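Local coordinates for cytochrome c-552/4 domain-containing protein (Ignicoccus hospitalis KIN4/I, PDB 4QO5), which is a membrane-associated octaheme cytochrome c whose function is not established, and which probably carries electrons along its bound hemes, at residues 8-13 and 22-27; 314-319 and 425-430; 157-162 and 166-171. One frame throughout, in Å; residues are numbered along the deposited sequence.

Contact 1: 8-13 and 22-27; sequences EAVAKL and TCLSCH. With HEC (heme c), chain B.
The imidazole ring of His27 meets its heme c edge on. NE2 binds the iron at 2.2 Å, and the pyrrole nitrogen NA lies at the ring edge, near the ring plane. The carbonyl oxygen of Cys23 also lies in that plane, at the edge. It accepts the backbone N-H of His27, with His27 N to Cys23 O at 2.8 Å. His27 ND1 is hydrogen-bonded to Thr31 OG1, so both ring nitrogens are held and the rotation of the ring is fixed. His96 is the other axial ligand of this iron. Cys23 and Cys26 complete the CXXCH motif. Cys23 SG is joined to heme CAB and Cys26 SG to heme CAC; both bonds are covalent but are modelled long. A chi1 of -168° turns Cys26 SG away from its own backbone N and carries the sulfur across to CAC.

Leu24, the first residue between the two cysteines, turns its side chain toward 8-13. Its CD1 touches Val10 CG1 at 4.1 Å, and the two side chains cross obliquely. Leu13 CD1 reaches the same Leu24 CD1 at 4.4 Å. One methyl therefore takes both partners, and the contact is small and wholly apolar. On the outer side of this turn, Ser25 OG bonds back to Thr22 O at 2.8 Å.

Helix 6-11 thus lies over the heme-binding helix 18-30. Helix 32-39 packs beside both, with Trp38 touching Leu13 and Leu24. Cys79 of helix 79-83 touches Cys23 and Leu24.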
loop_
_atom_site.group_PDB
_atom_site.type_symbol
_atom_site.label_atom_id
_atom_site.label_comp_id
_atom_site.label_asym_id
_atom_site.label_seq_id
_atom_site.Cartn_x
_atom_site.Cartn_y
_atom_site.Cartn_z
ATOM N N GLU A 8 -14.587 30.614 -21.379
ATOM C CA GLU A 8 -15.670 30.161 -22.233
ATOM C C GLU A 8 -16.670 29.320 -21.432
ATOM O O GLU A 8 -17.875 29.404 -21.652
ATOM C CB GLU A 8 -15.135 29.382 -23.439
ATOM C CG GLU A 8 -16.150 28.436 -24.048
ATOM C CD GLU A 8 -16.245 28.575 -25.555
ATOM O OE1 GLU A 8 -15.219 28.362 -26.241
ATOM O OE2 GLU A 8 -17.346 28.912 -26.049
ATOM N N ALA A 9 -16.164 28.531 -20.485
ATOM C CA ALA A 9 -17.026 27.681 -19.675
ATOM C C ALA A 9 -17.905 28.528 -18.759
ATOM O O ALA A 9 -19.083 28.222 -18.557
ATOM C CB ALA A 9 -16.197 26.689 -18.862
ATOM N N VAL A 10 -17.338 29.588 -18.198
ATOM C CA VAL A 10 -18.130 30.496 -17.365
ATOM C C VAL A 10 -19.213 31.220 -18.176
ATOM O O VAL A 10 -20.361 31.359 -17.725
ATOM C CB VAL A 10 -17.239 31.494 -16.610
ATOM C CG1 VAL A 10 -18.077 32.637 -16.019
ATOM C CG2 VAL A 10 -16.478 30.766 -15.505
ATOM N N ALA A 11 -18.850 31.651 -19.382
ATOM C CA ALA A 11 -19.769 32.379 -20.258
ATOM C C ALA A 11 -20.958 31.530 -20.717
ATOM O O ALA A 11 -22.026 32.064 -21.019
ATOM C CB ALA A 11 -19.024 32.925 -21.465
ATOM N N LYS A 12 -20.766 30.217 -20.778
ATOM C CA LYS A 12 -21.815 29.304 -21.223
ATOM C C LYS A 12 -22.772 28.901 -20.100
ATOM O O LYS A 12 -23.791 28.265 -20.354
ATOM C CB LYS A 12 -21.213 28.040 -21.855
ATOM C CG LYS A 12 -21.004 28.121 -23.372
ATOM C CD LYS A 12 -21.844 29.242 -23.999
ATOM C CE LYS A 12 -21.834 29.190 -25.527
ATOM N NZ LYS A 12 -22.594 28.026 -26.069
ATOM N N LEU A 13 -22.435 29.241 -18.861
ATOM C CA LEU A 13 -23.306 28.916 -17.734
ATOM C C LEU A 13 -24.647 29.619 -17.852
ATOM O O LEU A 13 -24.783 30.628 -18.539
ATOM C CB LEU A 13 -22.655 29.327 -16.412
ATOM C CG LEU A 13 -21.410 28.531 -16.026
ATOM C CD1 LEU A 13 -20.759 29.149 -14.805
ATOM C CD2 LEU A 13 -21.782 27.062 -15.772
ATOM N N THR A 22 -20.060 38.141 -10.114
ATOM C CA THR A 22 -19.000 39.005 -9.618
ATOM C C THR A 22 -17.857 38.198 -8.991
ATOM O O THR A 22 -16.680 38.451 -9.285
ATOM C CB THR A 22 -19.548 40.040 -8.633
ATOM O OG1 THR A 22 -20.583 40.800 -9.281
ATOM C CG2 THR A 22 -18.442 40.983 -8.192
ATOM N N CYS A 23 -18.187 37.217 -8.155
ATOM C CA CYS A 23 -17.152 36.347 -7.586
ATOM C C CYS A 23 -16.347 35.681 -8.691
ATOM O O CYS A 23 -15.118 35.630 -8.631
ATOM C CB CYS A 23 -17.734 35.220 -6.741
ATOM S SG CYS A 23 -19.263 35.577 -5.870
ATOM N N LEU A 24 -17.046 35.136 -9.684
ATOM C CA LEU A 24 -16.373 34.391 -10.748
ATOM C C LEU A 24 -15.458 35.274 -11.563
ATOM O O LEU A 24 -14.389 34.835 -11.994
ATOM C CB LEU A 24 -17.383 33.768 -11.699
ATOM C CG LEU A 24 -18.215 32.638 -11.101
ATOM C CD1 LEU A 24 -19.299 32.225 -12.085
ATOM C CD2 LEU A 24 -17.311 31.458 -10.745
ATOM N N SER A 25 -15.892 36.504 -11.814
ATOM C CA SER A 25 -15.129 37.381 -12.696
ATOM C C SER A 25 -13.754 37.644 -12.110
ATOM O O SER A 25 -12.788 37.890 -12.838
ATOM C CB SER A 25 -15.875 38.686 -12.976
ATOM O OG SER A 25 -15.946 39.487 -11.811
ATOM N N CYS A 26 -13.651 37.563 -10.789
ATOM C CA CYS A 26 -12.356 37.735 -10.161
ATOM C C CYS A 26 -11.642 36.423 -9.853
ATOM O O CYS A 26 -10.442 36.279 -10.116
ATOM C CB CYS A 26 -12.462 38.548 -8.893
ATOM S SG CYS A 26 -10.817 39.010 -8.382
ATOM N N HIS A 27 -12.383 35.476 -9.292
ATOM C CA HIS A 27 -11.794 34.224 -8.852
ATOM C C HIS A 27 -11.295 33.347 -9.987
ATOM O O HIS A 27 -10.452 32.479 -9.775
ATOM C CB HIS A 27 -12.743 33.469 -7.921
ATOM C CG HIS A 27 -12.529 33.822 -6.489
ATOM N ND1 HIS A 27 -11.586 33.193 -5.708
ATOM C CD2 HIS A 27 -13.060 34.805 -5.725
ATOM C CE1 HIS A 27 -11.572 33.741 -4.511
ATOM N NE2 HIS A 27 -12.457 34.716 -4.496
HETATM FE FE HEC B . -12.967 36.198 -2.995
HETATM C CHA HEC B . -10.510 35.103 -0.871
HETATM C CHB HEC B . -15.052 33.773 -1.918
HETATM C CHC HEC B . -15.542 37.837 -4.450
HETATM C CHD HEC B . -10.747 38.119 -4.712
HETATM N NA HEC B . -12.785 34.688 -1.663
HETATM C C1A HEC B . -11.751 34.500 -0.777
HETATM C C2A HEC B . -12.183 33.547 0.221
HETATM C C3A HEC B . -13.438 33.183 -0.061
HETATM C C4A HEC B . -13.842 33.884 -1.263
HETATM C CMA HEC B . -14.327 32.176 0.715
HETATM C CAA HEC B . -11.337 33.070 1.424
HETATM C CBA HEC B . -11.343 34.230 2.416
HETATM C CGA HEC B . -10.737 33.862 3.745
HETATM O O1A HEC B . -10.095 32.784 3.874
HETATM O O2A HEC B . -10.917 34.660 4.699
HETATM N NB HEC B . -14.897 35.817 -3.210
HETATM C C1B HEC B . -15.615 34.815 -2.586
HETATM C C2B HEC B . -17.013 35.065 -2.733
HETATM C C3B HEC B . -17.117 36.235 -3.391
HETATM C C4B HEC B . -15.806 36.693 -3.738
HETATM C CMB HEC B . -18.091 34.129 -2.122
HETATM C CAB HEC B . -18.313 37.106 -3.812
HETATM C CBB HEC B . -19.530 37.030 -2.866
HETATM N NC HEC B . -13.121 37.668 -4.374
HETATM C C1C HEC B . -14.281 38.287 -4.758
HETATM C C2C HEC B . -13.965 39.337 -5.706
HETATM C C3C HEC B . -12.643 39.573 -5.577
HETATM C C4C HEC B . -12.079 38.427 -4.872
HETATM C CMC HEC B . -15.058 40.362 -6.065
HETATM C CAC HEC B . -11.757 40.679 -6.237
HETATM C CBC HEC B . -12.285 42.119 -6.386
HETATM N ND HEC B . -10.947 36.550 -2.819
HETATM C C1D HEC B . -10.223 37.356 -3.694
HETATM C C2D HEC B . -8.825 37.264 -3.365
HETATM C C3D HEC B . -8.746 36.331 -2.158
HETATM C C4D HEC B . -10.110 35.932 -1.889
HETATM C CMD HEC B . -7.653 37.980 -4.077
HETATM C CAD HEC B . -7.480 35.877 -1.406
HETATM C CBD HEC B . -6.647 35.002 -2.334
HETATM C CGD HEC B . -5.391 34.547 -1.636
HETATM O O1D HEC B . -4.480 34.033 -2.336
HETATM O O2D HEC B . -5.289 34.690 -0.389
#

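Contact 2: 314-319 and 425-430; sequences VRLFGL and TQIEET. With HEC (heme c), chain H.
Leu316 and Ile427 meet at about a right angle, beside the propionates of a heme c. From CB outward, Leu316 runs along these carboxylates. CB lies 3.9 Å from heme O2A. CG comes within 3.3 Å of heme O1D, on the other propionate. CD1 lies near the same oxygen and near the propionate carbon CAD. CD2 also passes close to O1D and then reaches Ile427 CD1 at 4.1 Å. CG stands anti to the carbonyl carbon (chi1 -59°), and this sends CD2 past the propionate to Ile427, while CD1 stays against the propionate.

Ile427 is the helix side of the contact. Its CD1 also meets Val314 tip to tip, 3.8 Å from Val314 CG1, with CG2 at nearly the same distance. The helical turn has polar bonds of its own. Gln426 NE2 bonds in its amide plane to Thr425 OG1, and it also meets Glu429 OE1 from above the carboxylate plane. Glu429 OE2 is bonded to Thr161 of a neighbouring subunit.

The backbone of 314-319 grips both propionates. Val314 N bonds to heme O2D at 3.1 Å, almost straight at 176°. Leu316 N bonds to O2A at 2.9 Å, and Phe317 N to O1A at 3.2 Å. O1A also lies at the edge of the Arg315 guanidinium, in its plane. Arg315 NH2 bonds to a propionate of a second heme, so its charge probably helps to balance these acids. The arrangement is a heme propionate site, built on a short strand and the loop after it and backed by helix 413-447.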
loop_
_atom_site.group_PDB
_atom_site.type_symbol
_atom_site.label_atom_id
_atom_site.label_comp_id
_atom_site.label_asym_id
_atom_site.label_seq_id
_atom_site.Cartn_x
_atom_site.Cartn_y
_atom_site.Cartn_z
ATOM N N VAL A 314 -22.659 -4.809 14.684
ATOM C CA VAL A 314 -21.624 -5.083 15.679
ATOM C C VAL A 314 -20.401 -4.207 15.439
ATOM O O VAL A 314 -19.892 -4.129 14.322
ATOM C CB VAL A 314 -21.234 -6.576 15.683
ATOM C CG1 VAL A 314 -20.750 -7.023 14.282
ATOM C CG2 VAL A 314 -20.184 -6.858 16.757
ATOM N N ARG A 315 -19.941 -3.523 16.481
ATOM C CA ARG A 315 -18.767 -2.650 16.334
ATOM C C ARG A 315 -17.506 -3.499 16.280
ATOM O O ARG A 315 -17.145 -4.143 17.269
ATOM C CB ARG A 315 -18.676 -1.652 17.495
ATOM C CG ARG A 315 -17.573 -0.585 17.303
ATOM C CD ARG A 315 -18.157 0.667 16.687
ATOM N NE ARG A 315 -17.164 1.652 16.250
ATOM C CZ ARG A 315 -16.852 2.753 16.927
ATOM N NH1 ARG A 315 -17.426 3.024 18.100
ATOM N NH2 ARG A 315 -15.963 3.598 16.427
ATOM N N LEU A 316 -16.845 -3.504 15.125
ATOM C CA LEU A 316 -15.639 -4.312 14.916
ATOM C C LEU A 316 -14.393 -3.652 15.497
ATOM O O LEU A 316 -13.381 -4.324 15.703
ATOM C CB LEU A 316 -15.402 -4.565 13.423
ATOM C CG LEU A 316 -16.498 -5.289 12.637
ATOM C CD1 LEU A 316 -15.987 -5.615 11.229
ATOM C CD2 LEU A 316 -16.982 -6.552 13.360
ATOM N N PHE A 317 -14.464 -2.335 15.733
ATOM C CA PHE A 317 -13.392 -1.590 16.377
ATOM C C PHE A 317 -13.462 -1.855 17.876
ATOM O O PHE A 317 -14.394 -1.405 18.556
ATOM C CB PHE A 317 -13.589 -0.097 16.090
ATOM C CG PHE A 317 -12.414 0.776 16.430
ATOM C CD1 PHE A 317 -12.411 1.521 17.598
ATOM C CD2 PHE A 317 -11.344 0.907 15.554
ATOM C CE1 PHE A 317 -11.360 2.354 17.915
ATOM C CE2 PHE A 317 -10.284 1.743 15.862
ATOM C CZ PHE A 317 -10.291 2.475 17.043
ATOM N N GLY A 318 -12.479 -2.574 18.399
ATOM C CA GLY A 318 -12.535 -3.041 19.777
ATOM C C GLY A 318 -12.333 -1.941 20.804
ATOM O O GLY A 318 -11.369 -1.159 20.731
ATOM N N LEU A 319 -13.241 -1.865 21.772
ATOM C CA LEU A 319 -13.094 -0.883 22.841
ATOM C C LEU A 319 -13.348 -1.472 24.229
ATOM O O LEU A 319 -14.276 -1.038 24.918
ATOM C CB LEU A 319 -14.037 0.295 22.586
ATOM C CG LEU A 319 -13.748 1.062 21.290
ATOM C CD1 LEU A 319 -14.908 1.991 20.917
ATOM C CD2 LEU A 319 -12.422 1.839 21.399
ATOM N N THR A 425 -17.662 -15.877 14.452
ATOM C CA THR A 425 -16.647 -16.723 15.085
ATOM C C THR A 425 -15.354 -15.938 15.303
ATOM O O THR A 425 -14.655 -16.135 16.304
ATOM C CB THR A 425 -16.341 -18.025 14.291
ATOM O OG1 THR A 425 -15.529 -17.731 13.144
ATOM C CG2 THR A 425 -17.637 -18.743 13.872
ATOM N N GLN A 426 -15.046 -15.040 14.376
ATOM C CA GLN A 426 -13.837 -14.223 14.511
ATOM C C GLN A 426 -13.952 -13.153 15.586
ATOM O O GLN A 426 -12.965 -12.827 16.252
ATOM C CB GLN A 426 -13.426 -13.629 13.162
ATOM C CG GLN A 426 -13.034 -14.725 12.197
ATOM C CD GLN A 426 -12.038 -15.686 12.820
ATOM O OE1 GLN A 426 -10.854 -15.361 12.973
ATOM N NE2 GLN A 426 -12.513 -16.873 13.200
ATOM N N ILE A 427 -15.168 -12.643 15.774
ATOM C CA ILE A 427 -15.466 -11.716 16.865
ATOM C C ILE A 427 -15.224 -12.441 18.183
ATOM O O ILE A 427 -14.560 -11.918 19.072
ATOM C CB ILE A 427 -16.920 -11.192 16.772
ATOM C CG1 ILE A 427 -17.024 -10.176 15.627
ATOM C CG2 ILE A 427 -17.391 -10.568 18.105
ATOM C CD1 ILE A 427 -18.441 -9.910 15.168
ATOM N N GLU A 428 -15.739 -13.666 18.288
ATOM C CA GLU A 428 -15.558 -14.482 19.484
ATOM C C GLU A 428 -14.086 -14.787 19.749
ATOM O O GLU A 428 -13.608 -14.664 20.877
ATOM C CB GLU A 428 -16.324 -15.804 19.355
ATOM C CG GLU A 428 -15.929 -16.810 20.431
ATOM C CD GLU A 428 -16.166 -18.251 20.018
ATOM O OE1 GLU A 428 -17.312 -18.576 19.637
ATOM O OE2 GLU A 428 -15.204 -19.054 20.069
ATOM N N GLU A 429 -13.373 -15.219 18.716
ATOM C CA GLU A 429 -11.970 -15.599 18.884
ATOM C C GLU A 429 -11.062 -14.398 19.156
ATOM O O GLU A 429 -10.217 -14.444 20.051
ATOM C CB GLU A 429 -11.489 -16.437 17.697
ATOM C CG GLU A 429 -12.185 -17.798 17.703
ATOM C CD GLU A 429 -11.903 -18.651 16.486
ATOM O OE1 GLU A 429 -11.175 -18.190 15.578
ATOM O OE2 GLU A 429 -12.426 -19.791 16.443
ATOM N N THR A 430 -11.248 -13.313 18.422
ATOM C CA THR A 430 -10.411 -12.139 18.680
ATOM C C THR A 430 -10.685 -11.556 20.056
ATOM O O THR A 430 -9.758 -11.091 20.730
ATOM C CB THR A 430 -10.553 -11.038 17.609
ATOM O OG1 THR A 430 -11.934 -10.696 17.453
ATOM C CG2 THR A 430 -9.971 -11.524 16.276
HETATM FE FE HEC H . -17.203 -2.164 5.185
HETATM C CHA HEC H . -17.582 -3.116 8.477
HETATM C CHB HEC H . -15.776 0.790 6.153
HETATM C CHC HEC H . -16.186 -1.647 2.004
HETATM C CHD HEC H . -19.355 -4.526 4.175
HETATM N NA HEC H . -16.786 -1.329 6.960
HETATM C C1A HEC H . -16.936 -1.918 8.208
HETATM C C2A HEC H . -16.298 -1.073 9.186
HETATM C C3A HEC H . -15.776 -0.007 8.552
HETATM C C4A HEC H . -16.085 -0.131 7.140
HETATM C CMA HEC H . -15.002 1.184 9.168
HETATM C CAA HEC H . -16.226 -1.407 10.693
HETATM C CBA HEC H . -17.197 -0.499 11.459
HETATM C CGA HEC H . -17.239 -1.062 12.856
HETATM O O1A HEC H . -16.336 -0.733 13.666
HETATM O O2A HEC H . -18.156 -1.878 13.137
HETATM N NB HEC H . -16.246 -0.675 4.272
HETATM C C1B HEC H . -15.618 0.396 4.870
HETATM C C2B HEC H . -14.675 0.940 3.959
HETATM C C3B HEC H . -14.785 0.197 2.849
HETATM C C4B HEC H . -15.788 -0.795 3.008
HETATM C CMB HEC H . -13.783 2.160 4.340
HETATM C CAB HEC H . -14.073 0.140 1.511
HETATM C CBB HEC H . -12.582 0.477 1.607
HETATM N NC HEC H . -17.731 -2.815 3.440
HETATM C C1C HEC H . -17.145 -2.599 2.208
HETATM C C2C HEC H . -17.880 -3.322 1.190
HETATM C C3C HEC H . -18.502 -4.294 1.885
HETATM C C4C HEC H . -18.572 -3.887 3.250
HETATM C CMC HEC H . -17.237 -3.476 -0.205
HETATM C CAC HEC H . -19.385 -5.498 1.488
HETATM C CBC HEC H . -19.097 -6.186 0.145
HETATM N ND HEC H . -18.303 -3.590 6.176
HETATM C C1D HEC H . -19.110 -4.506 5.520
HETATM C C2D HEC H . -19.683 -5.404 6.476
HETATM C C3D HEC H . -19.108 -4.985 7.813
HETATM C C4D HEC H . -18.269 -3.834 7.538
HETATM C CMD HEC H . -20.635 -6.583 6.177
HETATM C CAD HEC H . -19.413 -5.572 9.196
HETATM C CBD HEC H . -20.689 -4.818 9.628
HETATM C CGD HEC H . -20.756 -4.751 11.130
HETATM O O1D HEC H . -19.683 -4.825 11.772
HETATM O O2D HEC H . -21.876 -4.626 11.697
#

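Contact 3: 157-162 and 166-171; sequences GGERTS and SCLACH. With HEC (heme c), chain E.
Glu159 and Leu168 cross at about a right angle. The touch is between Glu159 CG and Leu168 CD1, at 3.8 Å. With chi1 at -172° and the chain extended beyond CG, the aliphatic part of Glu159 passes Leu168 while the carboxylate goes further. There OE2 is hydrogen-bonded to Tyr130 OH. Met134 of helix 129-134 touches both Glu159 and Leu168.

The second meeting point is polar. Ser166 OG donates to Ser162 O at 2.6 Å. It comes in at a C=O...donor angle of 137°, tilted from the carbonyl plane. The hydroxyl of Ser166 sits between its own backbone N and carbonyl carbon, and from there it reaches back over one turn to Ser162 O. With an alanine at Ser166 the hydroxyl is gone, and Ser162 O would probably lose this donor, leaving the start of the heme-binding segment less firmly tied to Ser162.

Ser166 directly precedes a CXXCH motif, the signature of c-type hemes. Cys167 SG and Cys170 SG are covalently bound to heme CAB and CAC, in bonds modelled long. His171 NE2 binds the iron at 2.2 Å. A water also binds the iron, at 2.5 Å, so this heme differs from one with two histidine ligands.

On the other side of the contact, a type I turn runs from Gly158 to Thr161. Ser162 OG takes the N-H of Gly158 at 3.0 Å and is also bonded to Thr147 O. Thr161 points away from the heme helix and packs on Thr425 of a neighbouring subunit.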
loop_
_atom_site.group_PDB
_atom_site.type_symbol
_atom_site.label_atom_id
_atom_site.label_comp_id
_atom_site.label_asym_id
_atom_site.label_seq_id
_atom_site.Cartn_x
_atom_site.Cartn_y
_atom_site.Cartn_z
ATOM N N GLY A 157 4.118 18.439 22.362
ATOM C CA GLY A 157 2.938 17.872 21.746
ATOM C C GLY A 157 1.678 18.375 22.423
ATOM O O GLY A 157 1.715 18.857 23.555
ATOM N N GLY A 158 0.554 18.275 21.729
ATOM C CA GLY A 158 -0.704 18.735 22.293
ATOM C C GLY A 158 -1.728 19.009 21.221
ATOM O O GLY A 158 -1.503 18.712 20.057
ATOM N N GLU A 159 -2.859 19.587 21.615
ATOM C CA GLU A 159 -4.018 19.628 20.726
ATOM C C GLU A 159 -3.819 20.412 19.439
ATOM O O GLU A 159 -4.338 20.026 18.381
ATOM C CB GLU A 159 -5.257 20.163 21.462
ATOM C CG GLU A 159 -6.530 20.028 20.621
ATOM C CD GLU A 159 -7.801 20.219 21.418
ATOM O OE1 GLU A 159 -7.723 20.313 22.662
ATOM O OE2 GLU A 159 -8.880 20.280 20.791
ATOM N N ARG A 160 -3.081 21.516 19.527
ATOM C CA ARG A 160 -2.912 22.398 18.380
ATOM C C ARG A 160 -1.711 22.013 17.508
ATOM O O ARG A 160 -1.491 22.609 16.449
ATOM C CB ARG A 160 -2.770 23.849 18.848
ATOM N N THR A 161 -0.927 21.031 17.946
ATOM C CA THR A 161 0.268 20.648 17.188
ATOM C C THR A 161 0.288 19.163 16.816
ATOM O O THR A 161 -0.256 18.777 15.787
ATOM C CB THR A 161 1.583 21.055 17.893
ATOM O OG1 THR A 161 1.645 20.478 19.211
ATOM C CG2 THR A 161 1.684 22.583 17.995
ATOM N N SER A 162 0.917 18.339 17.639
ATOM C CA SER A 162 1.012 16.906 17.315
ATOM C C SER A 162 -0.342 16.231 17.118
ATOM O O SER A 162 -0.486 15.357 16.258
ATOM C CB SER A 162 1.822 16.160 18.374
ATOM O OG SER A 162 1.186 16.241 19.637
ATOM N N SER A 166 -2.254 14.621 13.591
ATOM C CA SER A 166 -2.503 13.174 13.714
ATOM C C SER A 166 -3.978 12.824 13.939
ATOM O O SER A 166 -4.767 12.886 12.995
ATOM C CB SER A 166 -1.590 12.523 14.769
ATOM O OG SER A 166 -1.701 13.117 16.040
ATOM N N CYS A 167 -4.354 12.499 15.169
ATOM C CA CYS A 167 -5.736 12.039 15.436
ATOM C C CYS A 167 -6.780 12.996 14.886
ATOM O O CYS A 167 -7.766 12.562 14.303
ATOM C CB CYS A 167 -6.035 11.876 16.916
ATOM S SG CYS A 167 -4.718 11.367 17.986
ATOM N N LEU A 168 -6.583 14.304 15.084
ATOM C CA LEU A 168 -7.645 15.244 14.738
ATOM C C LEU A 168 -7.795 15.472 13.237
ATOM O O LEU A 168 -8.810 15.997 12.788
ATOM C CB LEU A 168 -7.474 16.566 15.499
ATOM C CG LEU A 168 -7.334 16.321 17.001
ATOM C CD1 LEU A 168 -7.243 17.645 17.742
ATOM C CD2 LEU A 168 -8.516 15.496 17.543
ATOM N N ALA A 169 -6.799 15.066 12.449
ATOM C CA ALA A 169 -6.929 15.141 10.994
ATOM C C ALA A 169 -8.090 14.268 10.491
ATOM O O ALA A 169 -8.766 14.599 9.511
ATOM C CB ALA A 169 -5.622 14.724 10.309
ATOM N N CYS A 170 -8.312 13.135 11.140
ATOM C CA CYS A 170 -9.423 12.286 10.732
ATOM C C CYS A 170 -10.667 12.508 11.544
ATOM O O CYS A 170 -11.763 12.487 10.993
ATOM C CB CYS A 170 -9.050 10.827 10.854
ATOM S SG CYS A 170 -7.643 10.551 9.754
ATOM N N HIS A 171 -10.490 12.681 12.850
ATOM C CA HIS A 171 -11.619 12.845 13.766
ATOM C C HIS A 171 -12.244 14.246 13.733
ATOM O O HIS A 171 -13.434 14.401 14.020
ATOM C CB HIS A 171 -11.195 12.519 15.213
ATOM C CG HIS A 171 -11.023 11.054 15.476
ATOM N ND1 HIS A 171 -11.961 10.306 16.160
ATOM C CD2 HIS A 171 -10.021 10.198 15.152
ATOM C CE1 HIS A 171 -11.547 9.055 16.242
ATOM N NE2 HIS A 171 -10.373 8.967 15.643
HETATM FE FE HEC E . -9.181 7.088 15.479
HETATM C CHA HEC E . -12.239 5.479 15.902
HETATM C CHB HEC E . -8.645 6.792 18.845
HETATM C CHC HEC E . -6.057 8.486 15.119
HETATM C CHD HEC E . -9.486 6.865 12.105
HETATM N NA HEC E . -10.229 6.239 17.040
HETATM C C1A HEC E . -11.509 5.738 17.034
HETATM C C2A HEC E . -11.930 5.540 18.408
HETATM C C3A HEC E . -10.916 5.903 19.191
HETATM C C4A HEC E . -9.836 6.339 18.354
HETATM C CMA HEC E . -10.816 5.877 20.730
HETATM C CAA HEC E . -13.310 5.026 18.879
HETATM C CBA HEC E . -14.069 6.288 19.304
HETATM C CGA HEC E . -15.502 6.010 19.701
HETATM O O1A HEC E . -15.839 6.167 20.904
HETATM O O2A HEC E . -16.303 5.634 18.815
HETATM N NB HEC E . -7.703 7.556 16.729
HETATM C C1B HEC E . -7.641 7.328 18.082
HETATM C C2B HEC E . -6.402 7.838 18.606
HETATM C C3B HEC E . -5.668 8.230 17.556
HETATM C C4B HEC E . -6.491 8.128 16.374
HETATM C CMB HEC E . -5.975 7.675 20.086
HETATM C CAB HEC E . -4.223 8.766 17.432
HETATM C CBB HEC E . -3.190 8.467 18.540
HETATM N NC HEC E . -7.957 7.540 13.967
HETATM C C1C HEC E . -6.755 8.211 13.976
HETATM C C2C HEC E . -6.476 8.691 12.637
HETATM C C3C HEC E . -7.373 8.060 11.865
HETATM C C4C HEC E . -8.364 7.441 12.663
HETATM C CMC HEC E . -5.109 9.321 12.261
HETATM C CAC HEC E . -7.647 7.951 10.375
HETATM C CBC HEC E . -6.355 7.503 9.627
HETATM N ND HEC E . -10.634 6.309 14.205
HETATM C C1D HEC E . -10.524 6.310 12.826
HETATM C C2D HEC E . -11.647 5.610 12.265
HETATM C C3D HEC E . -12.499 5.161 13.443
HETATM C C4D HEC E . -11.797 5.638 14.608
HETATM C CMD HEC E . -11.925 5.366 10.779
HETATM C CAD HEC E . -13.808 4.337 13.409
HETATM C CBD HEC E . -13.408 2.891 13.130
HETATM C CGD HEC E . -14.577 1.957 13.294
HETATM O O1D HEC E . -14.487 0.816 12.778
HETATM O O2D HEC E . -15.588 2.338 13.923
HETATM O O HOH W 1 -8.082 4.845 15.168
#

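Contact 1 comes first from the N terminus. It closes a loop of eight residues and folds helix 6-11 onto heme-binding helix 18-30. Contact 3 is next and spans three residues, joining the turn after strand 154-156 to heme helix 167-171. Contact 2 is last and by far the longest in reach: it brings strand 314-315 to helix 413-447 across 105 residues. The three follow in series; none nests or crosses. Contacts 1 and 2 lie on opposite sides of the chain's centre, their centres about 53 Å apart. Contacts 2 and 3 approach to about 7 Å between nearest atoms, and Arg315 binds the heme of contact 3. Between subunits, Thr161 and Glu429 join these two contacts again.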